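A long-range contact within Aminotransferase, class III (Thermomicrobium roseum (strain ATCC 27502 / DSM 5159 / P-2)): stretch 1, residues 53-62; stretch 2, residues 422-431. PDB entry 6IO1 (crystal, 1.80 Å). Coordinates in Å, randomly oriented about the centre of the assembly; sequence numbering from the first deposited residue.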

# COMPACT_ATOMS: atom_id res chain seq x y z
N TYR B 53 -14.61 3.87 25.30
CA TYR B 53 -13.22 4.26 25.39
C TYR B 53 -13.04 5.59 24.68
O TYR B 53 -13.76 5.90 23.73
CB TYR B 53 -12.28 3.23 24.75
CG TYR B 53 -12.42 1.81 25.25
CD1 TYR B 53 -13.43 0.98 24.78
CD2 TYR B 53 -11.52 1.28 26.16
CE1 TYR B 53 -13.56 -0.32 25.22
CE2 TYR B 53 -11.63 -0.02 26.61
CZ TYR B 53 -12.65 -0.81 26.14
OH TYR B 53 -12.77 -2.11 26.58
N LEU B 54 -12.07 6.36 25.15
CA LEU B 54 -11.63 7.55 24.44
C LEU B 54 -10.53 7.15 23.47
O LEU B 54 -9.53 6.54 23.87
CB LEU B 54 -11.12 8.62 25.41
CG LEU B 54 -10.99 10.05 24.89
CD1 LEU B 54 -11.16 11.05 26.02
CD2 LEU B 54 -9.66 10.28 24.18
N ASP B 55 -10.71 7.48 22.19
CA ASP B 55 -9.76 7.11 21.15
C ASP B 55 -8.58 8.07 21.23
O ASP B 55 -8.41 8.98 20.41
CB ASP B 55 -10.43 7.13 19.78
CG ASP B 55 -9.71 6.29 18.75
OD1 ASP B 55 -8.61 5.80 19.05
OD2 ASP B 55 -10.26 6.10 17.65
N GLY B 56 -7.73 7.84 22.24
CA GLY B 56 -6.60 8.71 22.52
C GLY B 56 -5.49 8.67 21.49
O GLY B 56 -4.60 9.52 21.53
N PHE B 57 -5.53 7.71 20.57
CA PHE B 57 -4.54 7.59 19.51
C PHE B 57 -5.14 7.89 18.14
O PHE B 57 -4.42 7.79 17.13
CB PHE B 57 -3.92 6.19 19.52
CG PHE B 57 -2.50 6.13 19.04
CD1 PHE B 57 -1.53 6.95 19.59
CD2 PHE B 57 -2.13 5.23 18.06
CE1 PHE B 57 -0.22 6.89 19.15
CE2 PHE B 57 -0.82 5.16 17.62
CZ PHE B 57 0.13 5.99 18.17
N ALA B 58 -6.42 8.27 18.08
CA ALA B 58 -7.13 8.55 16.84
C ALA B 58 -6.93 7.42 15.83
O ALA B 58 -6.59 7.64 14.67
CB ALA B 58 -6.72 9.89 16.24
N GLY B 59 -7.12 6.19 16.31
CA GLY B 59 -6.80 5.04 15.49
C GLY B 59 -5.30 4.85 15.41
O GLY B 59 -4.69 4.26 16.31
N LEU B 60 -4.69 5.35 14.34
CA LEU B 60 -3.24 5.32 14.15
C LEU B 60 -2.78 6.70 13.68
O LEU B 60 -2.34 6.88 12.54
CB LEU B 60 -2.84 4.22 13.16
CG LEU B 60 -2.98 2.79 13.67
CD1 LEU B 60 -2.56 1.79 12.60
CD2 LEU B 60 -2.17 2.59 14.94
N TRP B 61 -2.89 7.69 14.57
CA TRP B 61 -2.57 9.09 14.30
C TRP B 61 -3.39 9.68 13.15
O TRP B 61 -3.00 10.70 12.58
CB TRP B 61 -1.08 9.32 13.98
CG TRP B 61 -0.05 8.50 14.70
CD1 TRP B 61 0.24 7.18 14.52
CD2 TRP B 61 0.90 8.98 15.67
NE1 TRP B 61 1.27 6.80 15.34
CE2 TRP B 61 1.70 7.89 16.05
CE3 TRP B 61 1.14 10.23 16.26
CZ2 TRP B 61 2.72 8.00 17.00
CZ3 TRP B 61 2.15 10.33 17.20
CH2 TRP B 61 2.93 9.23 17.56
N ASN B 62 -4.52 9.08 12.77
CA ASN B 62 -5.13 9.43 11.49
C ASN B 62 -6.58 9.88 11.53
O ASN B 62 -7.00 10.54 10.58
CB ASN B 62 -5.01 8.26 10.50
CG ASN B 62 -5.61 6.98 11.03
OD1 ASN B 62 -5.80 6.81 12.23
ND2 ASN B 62 -5.89 6.05 10.13
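Stretch 2 (422-431) IVMAPPLTIS

Stretch 2 enters as the end of a strand, residues 422-424, and continues as loop. It meets stretch 1 in reverse order: Ala-425 lies by Phe-57 (CA to CA 4.2 Å) and Pro-426 by Gly-56 (CA to CA 4.5 Å). Ile-422 is extended and makes no contact. Val-423, also extended, has its CA-to-CB bond toward stretch 1. Its chi1 is t, and its CG1 lies 3.5 Å from Trp-61 CH2 and 3.7 Å from Phe-57 CE1. Met-424 keeps the strand conformation, with its CB directed away.

Ala-425 has the largest covered area of the contact. It lies just past the strand, at phi/psi -137/70. Its N donates the one hydrogen bond between the stretches, to Gly-56 O at 2.8 Å. Its CB packs 3.5 Å from Trp-61 CE3 and 3.9 Å from Phe-57 CD1, and its O lies 3.0 Å from Ala-58 CB. Pro-426 N is 3.1 Å from Gly-56 O but has no hydrogen to share.

Both prolines are extended, at -70/160 and -60/141. Pro-427 CD sits 3.3 Å from Asp-55 O and 4.1 Å from Ala-58 CB. A type I turn then runs from Pro-427 to Ile-430, closed by Ile-430 N to Pro-427 O at 3.0 Å. The turn brings Ile-430 CD1 to 4.4 Å from Leu-54 CD2. Ser-431 is the N-cap of a helix.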

# COMPACT_ATOMS: atom_id res chain seq x y z
N ILE B 422 3.93 6.11 27.27
CA ILE B 422 2.59 6.29 26.71
C ILE B 422 2.64 7.35 25.62
O ILE B 422 3.20 8.43 25.82
CB ILE B 422 1.57 6.67 27.81
CG1 ILE B 422 1.43 5.53 28.82
CG2 ILE B 422 0.23 7.01 27.19
CD1 ILE B 422 0.46 5.82 29.94
N VAL B 423 2.07 7.02 24.46
CA VAL B 423 2.03 7.95 23.29
C VAL B 423 0.57 8.29 23.01
O VAL B 423 -0.24 7.36 22.88
CB VAL B 423 2.71 7.32 22.05
CG1 VAL B 423 2.74 8.28 20.88
CG2 VAL B 423 4.11 6.82 22.37
N MET B 424 0.26 9.59 22.90
CA MET B 424 -1.14 10.03 22.66
C MET B 424 -1.23 10.86 21.38
O MET B 424 -0.45 11.82 21.23
CB MET B 424 -1.65 10.86 23.84
CG MET B 424 -1.83 10.06 25.11
SD MET B 424 -1.83 11.10 26.59
CE MET B 424 -0.09 11.51 26.69
N ALA B 425 -2.18 10.51 20.50
CA ALA B 425 -2.44 11.25 19.26
C ALA B 425 -3.95 11.36 19.08
O ALA B 425 -4.53 10.76 18.17
CB ALA B 425 -1.79 10.56 18.06
N PRO B 426 -4.64 12.16 19.92
CA PRO B 426 -6.10 12.29 19.88
C PRO B 426 -6.66 13.03 18.65
O PRO B 426 -5.92 13.74 18.01
CB PRO B 426 -6.43 13.07 21.15
CG PRO B 426 -5.19 13.89 21.41
CD PRO B 426 -4.05 12.99 20.97
N PRO B 427 -7.96 12.85 18.31
CA PRO B 427 -8.58 13.52 17.16
C PRO B 427 -8.50 15.04 17.34
O PRO B 427 -8.68 15.52 18.44
CB PRO B 427 -10.04 13.06 17.22
CG PRO B 427 -10.00 11.76 17.99
CD PRO B 427 -8.90 11.97 19.01
N LEU B 428 -8.24 15.75 16.24
CA LEU B 428 -8.05 17.20 16.28
C LEU B 428 -9.24 17.94 16.88
O LEU B 428 -9.11 19.13 17.19
CB LEU B 428 -7.77 17.74 14.87
CG LEU B 428 -6.68 17.08 14.03
CD1 LEU B 428 -6.35 17.95 12.82
CD2 LEU B 428 -5.42 16.81 14.84
N THR B 429 -10.38 17.29 17.04
CA THR B 429 -11.59 17.92 17.57
C THR B 429 -11.72 17.81 19.08
O THR B 429 -12.74 18.24 19.63
CB THR B 429 -12.83 17.31 16.91
OG1 THR B 429 -12.87 15.90 17.17
CG2 THR B 429 -12.80 17.54 15.41
N ILE B 430 -10.71 17.25 19.77
CA ILE B 430 -10.85 16.96 21.19
C ILE B 430 -11.08 18.24 21.97
O ILE B 430 -10.40 19.26 21.78
CB ILE B 430 -9.62 16.19 21.70
CG1 ILE B 430 -9.85 15.68 23.12
CG2 ILE B 430 -8.35 17.04 21.61
CD1 ILE B 430 -8.87 14.60 23.55
N SER B 431 -12.10 18.22 22.82
CA SER B 431 -12.43 19.34 23.68
C SER B 431 -11.65 19.32 24.99
O SER B 431 -10.91 18.37 25.29
CB SER B 431 -13.93 19.35 23.99
OG SER B 431 -14.26 18.35 24.94